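Local coordinates for protein ubiquitin-conjugating enzyme (Plasmodium falciparum 3D7, PDB 2H2Y) that probably acts as an E2 ubiquitin-conjugating enzyme, passing activated ubiquitin on towards target proteins, and is represented here by its UBC domain, at residues A21-Q26 with I49-I53; K10-T14 with Q26-N30. The contacts are given in a common frame with arbitrary orientation. Residues are numbered along the deposited sequence.

Contact 1: residues A21-Q26 with I49-I53; sequences ANYRIQ and IRIWI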
ATOM      1  N   ALA A  21     -10.287  14.359   4.178  1.00 58.09           N
ATOM      2  CA  ALA A  21      -9.263  13.319   4.092  1.00 55.42           C
ATOM      3  C   ALA A  21      -9.650  12.222   3.104  1.00 53.13           C
ATOM      4  O   ALA A  21      -8.796  11.698   2.382  1.00 53.00           O
ATOM      5  CB  ALA A  21      -9.012  12.712   5.475  1.00 54.99           C
ATOM      6  N   ASN A  22     -10.934  11.876   3.077  1.00 48.72           N
ATOM      7  CA  ASN A  22     -11.417  10.849   2.165  1.00 45.02           C
ATOM      8  C   ASN A  22     -11.159  11.249   0.718  1.00 41.25           C
ATOM      9  O   ASN A  22     -10.790  10.415  -0.108  1.00 38.53           O
ATOM     10  CB  ASN A  22     -12.906  10.601   2.395  1.00 48.26           C
ATOM     11  CG  ASN A  22     -13.164   9.648   3.555  1.00 49.92           C
ATOM     12  OD1 ASN A  22     -14.293   9.515   4.037  1.00 50.95           O
ATOM     13  ND2 ASN A  22     -12.113   8.969   3.998  1.00 47.96           N
ATOM     14  N   TYR A  23     -11.343  12.531   0.419  1.00 39.17           N
ATOM     15  CA  TYR A  23     -11.112  13.046  -0.922  1.00 36.28           C
ATOM     16  C   TYR A  23      -9.726  12.635  -1.399  1.00 35.27           C
ATOM     17  O   TYR A  23      -9.581  11.960  -2.417  1.00 35.25           O
ATOM     18  CB  TYR A  23     -11.246  14.567  -0.924  1.00 34.46           C
ATOM     19  CG  TYR A  23     -10.922  15.227  -2.253  1.00 34.82           C
ATOM     20  CD1 TYR A  23      -9.599  15.433  -2.648  1.00 34.08           C
ATOM     21  CD2 TYR A  23     -11.940  15.658  -3.109  1.00 34.79           C
ATOM     22  CE1 TYR A  23      -9.292  16.048  -3.851  1.00 35.26           C
ATOM     23  CE2 TYR A  23     -11.646  16.278  -4.322  1.00 34.40           C
ATOM     24  CZ  TYR A  23     -10.319  16.468  -4.685  1.00 36.30           C
ATOM     25  OH  TYR A  23     -10.009  17.067  -5.885  1.00 37.64           O
ATOM     26  N   ARG A  24      -8.704  13.044  -0.658  1.00 33.68           N
ATOM     27  CA  ARG A  24      -7.333  12.697  -1.004  1.00 31.17           C
ATOM     28  C   ARG A  24      -7.149  11.178  -1.089  1.00 29.36           C
ATOM     29  O   ARG A  24      -6.448  10.684  -1.967  1.00 29.47           O
ATOM     30  CB  ARG A  24      -6.375  13.287   0.030  1.00 30.75           C
ATOM     31  CG  ARG A  24      -4.943  12.815  -0.092  1.00 27.13           C
ATOM     32  CD  ARG A  24      -4.441  12.946  -1.506  1.00 27.47           C
ATOM     33  NE  ARG A  24      -3.048  12.530  -1.603  1.00 29.89           N
ATOM     34  CZ  ARG A  24      -2.038  13.184  -1.042  1.00 30.39           C
ATOM     35  NH1 ARG A  24      -2.271  14.286  -0.340  1.00 27.98           N
ATOM     36  NH2 ARG A  24      -0.798  12.735  -1.189  1.00 32.53           N
ATOM     37  N   ILE A  25      -7.780  10.441  -0.179  1.00 28.01           N
ATOM     38  CA  ILE A  25      -7.675   8.990  -0.186  1.00 27.38           C
ATOM     39  C   ILE A  25      -8.266   8.449  -1.480  1.00 28.11           C
ATOM     40  O   ILE A  25      -7.687   7.576  -2.130  1.00 26.31           O
ATOM     41  CB  ILE A  25      -8.407   8.371   1.035  1.00 28.39           C
ATOM     42  CG1 ILE A  25      -7.547   8.551   2.283  1.00 27.47           C
ATOM     43  CG2 ILE A  25      -8.677   6.885   0.816  1.00 29.24           C
ATOM     44  CD1 ILE A  25      -8.267   8.223   3.560  1.00 29.61           C
ATOM     45  N   GLN A  26      -9.426   8.968  -1.855  1.00 30.93           N
ATOM     46  CA  GLN A  26     -10.069   8.531  -3.087  1.00 31.96           C
ATOM     47  C   GLN A  26      -9.169   8.843  -4.275  1.00 31.14           C
ATOM     48  O   GLN A  26      -9.021   8.028  -5.185  1.00 31.05           O
ATOM     49  CB  GLN A  26     -11.414   9.228  -3.255  1.00 33.58           C
ATOM     50  CG  GLN A  26     -12.007   9.090  -4.636  1.00 37.77           C
ATOM     51  CD  GLN A  26     -13.381   9.691  -4.711  1.00 39.23           C
ATOM     52  OE1 GLN A  26     -14.373   9.017  -4.468  1.00 41.83           O
ATOM     53  NE2 GLN A  26     -13.449  10.978  -5.020  1.00 41.84           N
ATOM     54  N   ILE A  49     -13.391   3.382   3.219  1.00 44.10           N
ATOM     55  CA  ILE A  49     -12.337   3.635   2.244  1.00 40.04           C
ATOM     56  C   ILE A  49     -10.961   3.786   2.889  1.00 39.81           C
ATOM     57  O   ILE A  49      -9.932   3.681   2.217  1.00 37.31           O
ATOM     58  CB  ILE A  49     -12.674   4.886   1.385  1.00 37.22           C
ATOM     59  CG1 ILE A  49     -11.863   4.856   0.093  1.00 35.88           C
ATOM     60  CG2 ILE A  49     -12.392   6.158   2.153  1.00 34.51           C
ATOM     61  CD1 ILE A  49     -12.309   5.873  -0.912  1.00 33.38           C
ATOM     62  N   ARG A  50     -10.955   4.003   4.201  1.00 41.14           N
ATOM     63  CA  ARG A  50      -9.725   4.172   4.969  1.00 41.25           C
ATOM     64  C   ARG A  50      -8.874   2.906   5.042  1.00 41.55           C
ATOM     65  O   ARG A  50      -7.680   2.978   5.297  1.00 43.56           O
ATOM     66  CB  ARG A  50     -10.047   4.616   6.398  1.00 43.01           C
ATOM     67  CG  ARG A  50     -10.869   5.889   6.524  1.00 47.05           C
ATOM     68  CD  ARG A  50     -10.166   7.065   5.883  1.00 51.46           C
ATOM     69  NE  ARG A  50     -10.843   8.331   6.150  1.00 56.79           N
ATOM     70  CZ  ARG A  50     -10.670   9.059   7.249  1.00 59.28           C
ATOM     71  NH1 ARG A  50      -9.832   8.651   8.194  1.00 60.18           N
ATOM     72  NH2 ARG A  50     -11.332  10.200   7.403  1.00 61.01           N
ATOM     73  N   ILE A  51      -9.477   1.746   4.820  1.00 40.56           N
ATOM     74  CA  ILE A  51      -8.729   0.495   4.910  1.00 39.33           C
ATOM     75  C   ILE A  51      -8.492  -0.200   3.583  1.00 38.34           C
ATOM     76  O   ILE A  51      -9.442  -0.586   2.909  1.00 38.96           O
ATOM     77  CB  ILE A  51      -9.445  -0.524   5.822  1.00 38.93           C
ATOM     78  CG1 ILE A  51      -9.719   0.088   7.193  1.00 37.48           C
ATOM     79  CG2 ILE A  51      -8.587  -1.757   5.974  1.00 37.83           C
ATOM     80  CD1 ILE A  51     -10.632  -0.755   8.045  1.00 37.87           C
ATOM     81  N   TRP A  52      -7.226  -0.375   3.220  1.00 37.17           N
ATOM     82  CA  TRP A  52      -6.878  -1.058   1.976  1.00 35.20           C
ATOM     83  C   TRP A  52      -6.010  -2.278   2.280  1.00 33.49           C
ATOM     84  O   TRP A  52      -5.311  -2.328   3.292  1.00 32.39           O
ATOM     85  CB  TRP A  52      -6.055  -0.170   1.041  1.00 34.61           C
ATOM     86  CG  TRP A  52      -6.662   1.104   0.576  1.00 35.22           C
ATOM     87  CD1 TRP A  52      -7.832   1.671   0.990  1.00 34.45           C
ATOM     88  CD2 TRP A  52      -6.067   2.029  -0.343  1.00 36.15           C
ATOM     89  NE1 TRP A  52      -7.999   2.898   0.391  1.00 35.76           N
ATOM     90  CE2 TRP A  52      -6.930   3.142  -0.432  1.00 36.10           C
ATOM     91  CE3 TRP A  52      -4.883   2.026  -1.096  1.00 34.46           C
ATOM     92  CZ2 TRP A  52      -6.645   4.247  -1.246  1.00 35.39           C
ATOM     93  CZ3 TRP A  52      -4.600   3.124  -1.903  1.00 34.97           C
ATOM     94  CH2 TRP A  52      -5.479   4.220  -1.970  1.00 35.29           C
ATOM     95  N   ILE A  53      -6.054  -3.256   1.382  1.00 32.09           N
ATOM     96  CA  ILE A  53      -5.239  -4.450   1.501  1.00 30.30           C
ATOM     97  C   ILE A  53      -4.710  -4.765   0.119  1.00 29.90           C
ATOM     98  O   ILE A  53      -5.463  -5.145  -0.777  1.00 30.07           O
ATOM     99  CB  ILE A  53      -6.028  -5.660   2.026  1.00 29.97           C
ATOM    100  CG1 ILE A  53      -6.259  -5.503   3.528  1.00 32.21           C
ATOM    101  CG2 ILE A  53      -5.249  -6.939   1.768  1.00 27.66           C
ATOM    102  CD1 ILE A  53      -6.950  -6.689   4.174  1.00 33.09           C
TER
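In the UBC fold of E2 enzymes the N-terminal helix packs against the antiparallel sheet, and here the first turns of helix 21-34 meet the chain that enters strand 51-57. The backbones stand 7.3 Å apart at two places, Asn22 CA to Ile49 CA and Ile25 CA to Arg50 CA, which leaves room for one layer of side chains; 328 Å² is buried in all. Ile25 contributes 84 Å² of this, with its CA-to-CB bond directed at the strand side. Its CG2 lies 3.8 Å from Ile49 CG1 and 3.9 Å from Trp52 CZ2, so one methyl group bridges the aliphatic and aromatic partners, while Ile25 CD1 presses to 3.2 Å from Arg50 CD. Ile49, with 68 Å² covered, also spans the helix surface: its CD1 reaches Gln26 CA at 4.1 Å and its CG2 touches the Asn22 side chain. Arg50, with 67 Å² covered, folds its aliphatic part over Ile25 and brings its guanidinium to the start of the helix, Ala21 CB lying over one face. Beyond the two segments, Phe75 meets Trp52 edge-to-face and also touches Ile25, closing the apolar cluster. The indole edge faces the helix backbone, Trp52 CZ2 standing 3.6 Å from Ile25 O, while its NE1 turns back to Ile49 O in a weak hydrogen bond of 2.8 Å.

Contact 2: residues K10-T14 with Q26-N30; sequences KHIKT and QKELN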
ATOM      1  N   LYS A  10     -16.574   0.153  -6.322  1.00 64.28           N
ATOM      2  CA  LYS A  10     -16.211   1.552  -6.358  1.00 62.66           C
ATOM      3  C   LYS A  10     -16.610   2.489  -5.221  1.00 63.03           C
ATOM      4  O   LYS A  10     -17.790   2.664  -4.896  1.00 63.38           O
ATOM      5  CB  LYS A  10     -16.700   2.150  -7.678  1.00 61.49           C
ATOM      6  CG  LYS A  10     -16.178   1.438  -8.915  1.00 60.79           C
ATOM      7  CD  LYS A  10     -16.862   0.104  -9.146  1.00 59.92           C
ATOM      8  CE  LYS A  10     -16.323  -0.564 -10.398  1.00 60.72           C
ATOM      9  NZ  LYS A  10     -16.360   0.362 -11.566  1.00 60.12           N
ATOM     10  N   HIS A  11     -15.582   3.076  -4.620  1.00 61.75           N
ATOM     11  CA  HIS A  11     -15.721   4.082  -3.584  1.00 57.94           C
ATOM     12  C   HIS A  11     -15.368   5.285  -4.450  1.00 58.12           C
ATOM     13  O   HIS A  11     -15.388   6.432  -4.012  1.00 58.04           O
ATOM     14  CB  HIS A  11     -14.656   3.925  -2.500  1.00 55.21           C
ATOM     15  CG  HIS A  11     -15.010   2.951  -1.422  1.00 52.32           C
ATOM     16  ND1 HIS A  11     -14.985   1.586  -1.608  1.00 51.84           N
ATOM     17  CD2 HIS A  11     -15.363   3.147  -0.128  1.00 51.81           C
ATOM     18  CE1 HIS A  11     -15.302   0.984  -0.476  1.00 52.11           C
ATOM     19  NE2 HIS A  11     -15.535   1.908   0.438  1.00 52.62           N
ATOM     20  N   ILE A  12     -15.013   4.974  -5.695  1.00 58.33           N
ATOM     21  CA  ILE A  12     -14.652   5.959  -6.701  1.00 58.14           C
ATOM     22  C   ILE A  12     -15.896   6.763  -7.030  1.00 58.61           C
ATOM     23  O   ILE A  12     -15.820   7.943  -7.363  1.00 57.80           O
ATOM     24  CB  ILE A  12     -14.191   5.285  -7.999  1.00 58.54           C
ATOM     25  CG1 ILE A  12     -13.133   4.228  -7.696  1.00 59.42           C
ATOM     26  CG2 ILE A  12     -13.648   6.329  -8.955  1.00 57.99           C
ATOM     27  CD1 ILE A  12     -12.699   3.456  -8.917  1.00 60.78           C
ATOM     28  N   LYS A  13     -17.044   6.099  -6.946  1.00 59.43           N
ATOM     29  CA  LYS A  13     -18.320   6.735  -7.228  1.00 59.06           C
ATOM     30  C   LYS A  13     -18.597   7.821  -6.197  1.00 57.52           C
ATOM     31  O   LYS A  13     -18.542   9.009  -6.507  1.00 56.32           O
ATOM     32  CB  LYS A  13     -19.447   5.697  -7.200  0.50 59.76           C
ATOM     33  N   THR A  14     -18.884   7.403  -4.968  1.00 56.40           N
ATOM     34  CA  THR A  14     -19.190   8.332  -3.882  1.00 56.44           C
ATOM     35  C   THR A  14     -18.454   9.666  -3.990  1.00 57.39           C
ATOM     36  O   THR A  14     -17.245   9.712  -4.209  1.00 57.31           O
ATOM     37  CB  THR A  14     -18.913   7.694  -2.486  1.00 54.33           C
ATOM     38  OG1 THR A  14     -18.245   8.643  -1.647  1.00 51.88           O
ATOM     39  CG2 THR A  14     -18.078   6.432  -2.620  1.00 53.42           C
ATOM     40  N   GLN A  26      -9.426   8.968  -1.855  1.00 30.93           N
ATOM     41  CA  GLN A  26     -10.069   8.531  -3.087  1.00 31.96           C
ATOM     42  C   GLN A  26      -9.169   8.843  -4.275  1.00 31.14           C
ATOM     43  O   GLN A  26      -9.021   8.028  -5.185  1.00 31.05           O
ATOM     44  CB  GLN A  26     -11.414   9.228  -3.255  1.00 33.58           C
ATOM     45  CG  GLN A  26     -12.007   9.090  -4.636  1.00 37.77           C
ATOM     46  CD  GLN A  26     -13.381   9.691  -4.711  1.00 39.23           C
ATOM     47  OE1 GLN A  26     -14.373   9.017  -4.468  1.00 41.83           O
ATOM     48  NE2 GLN A  26     -13.449  10.978  -5.020  1.00 41.84           N
ATOM     49  N   LYS A  27      -8.556  10.022  -4.262  1.00 32.12           N
ATOM     50  CA  LYS A  27      -7.674  10.398  -5.355  1.00 33.54           C
ATOM     51  C   LYS A  27      -6.516   9.409  -5.408  1.00 33.96           C
ATOM     52  O   LYS A  27      -6.074   9.017  -6.490  1.00 34.08           O
ATOM     53  CB  LYS A  27      -7.161  11.825  -5.167  1.00 34.09           C
ATOM     54  CG  LYS A  27      -6.708  12.477  -6.468  1.00 37.72           C
ATOM     55  CD  LYS A  27      -6.738  13.997  -6.381  1.00 41.23           C
ATOM     56  CE  LYS A  27      -5.550  14.546  -5.617  1.00 44.14           C
ATOM     57  NZ  LYS A  27      -4.278  14.268  -6.346  1.00 47.41           N
ATOM     58  N   GLU A  28      -6.046   8.988  -4.235  1.00 32.38           N
ATOM     59  CA  GLU A  28      -4.949   8.028  -4.147  1.00 32.86           C
ATOM     60  C   GLU A  28      -5.350   6.644  -4.640  1.00 34.41           C
ATOM     61  O   GLU A  28      -4.520   5.917  -5.195  1.00 35.66           O
ATOM     62  CB  GLU A  28      -4.446   7.932  -2.711  1.00 31.06           C
ATOM     63  CG  GLU A  28      -3.722   9.175  -2.246  1.00 33.10           C
ATOM     64  CD  GLU A  28      -2.346   9.319  -2.863  1.00 35.14           C
ATOM     65  OE1 GLU A  28      -1.754  10.412  -2.732  1.00 36.28           O
ATOM     66  OE2 GLU A  28      -1.854   8.343  -3.465  1.00 36.13           O
ATOM     67  N   LEU A  29      -6.614   6.276  -4.435  1.00 33.71           N
ATOM     68  CA  LEU A  29      -7.097   4.974  -4.885  1.00 33.53           C
ATOM     69  C   LEU A  29      -7.067   4.916  -6.413  1.00 34.74           C
ATOM     70  O   LEU A  29      -6.492   3.986  -6.993  1.00 34.64           O
ATOM     71  CB  LEU A  29      -8.523   4.722  -4.381  1.00 34.11           C
ATOM     72  CG  LEU A  29      -9.199   3.414  -4.831  1.00 33.94           C
ATOM     73  CD1 LEU A  29      -8.448   2.205  -4.292  1.00 29.97           C
ATOM     74  CD2 LEU A  29     -10.633   3.399  -4.334  1.00 33.14           C
ATOM     75  N   ASN A  30      -7.676   5.919  -7.056  1.00 35.60           N
ATOM     76  CA  ASN A  30      -7.722   5.999  -8.520  1.00 35.66           C
ATOM     77  C   ASN A  30      -6.336   5.924  -9.132  1.00 34.57           C
ATOM     78  O   ASN A  30      -6.131   5.240 -10.138  1.00 34.70           O
ATOM     79  CB  ASN A  30      -8.404   7.287  -8.980  1.00 36.43           C
ATOM     80  CG  ASN A  30      -9.881   7.282  -8.698  1.00 39.52           C
ATOM     81  OD1 ASN A  30     -10.560   6.280  -8.934  1.00 41.68           O
ATOM     82  ND2 ASN A  30     -10.396   8.400  -8.198  1.00 39.60           N
TER
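Residues 10-14 form an irregular loop segment that passes beside helix 21-34, and its closest CA approach to residues 26-30 is 6.4 Å, between Ile12 CA and Gln26 CA. Within the helix, the backbone hydrogen bond from Asn30 N to Gln26 O measures 3.1 Å, as expected one turn on, so Gln26 and Asn30 stand one above the other on the flank that meets the loop, with Leu29 beside them. Gln26 loses 58 Å² to the loop. Its extended side chain, with chi1 and chi2 both t, carries the amide into the bend of the loop, where the modelled OE1 is 2.8 Å from His11 O and 3.0 Å from Thr14 O. Ile12 gives up 64 Å²: its CG2 comes within 3.1 Å of Asn30 OD1, and its CG1 lies 4.3 Å from Leu29 CD2. The same methyl is only loosely approached by His11, whose CB is 4.5 Å from Leu29 CD2 while the imidazole leads away from the helix; the His11 side chain also touches Tyr16 and Ile49. Leu29 continues inwards to Ile42, Val44 and Trp52, so the loop meets the margin of the sheet-facing core. With 240 Å² buried, this is peripheral packing along the first helix of the UBC fold, joining the segment that precedes the helix in the chain to the flank that borders its sheet-facing side.

Both contacts use helix 21-34 and share Gln26; they engage overlapping faces of it, contact 1 nearer its start and contact 2 about a turn farther on. Contact 1 faces the sheet, its centre about 11 Å from the centre of the chain, and has the larger buried area; three of its seven touching residues are buried. Contact 2 lies farther out, about 15 Å from that centre, with two of six buried. Branched aliphatic and indole packing dominates the first, whereas the second sets a side-chain amide among loop carbonyls, with a few apolar touches. With centres about 8 Å apart the two meet directly: Ile49 CD1 lies 3.4 Å from His11 CB, and Trp52 CH2 lies 3.4 Å from Leu29 N.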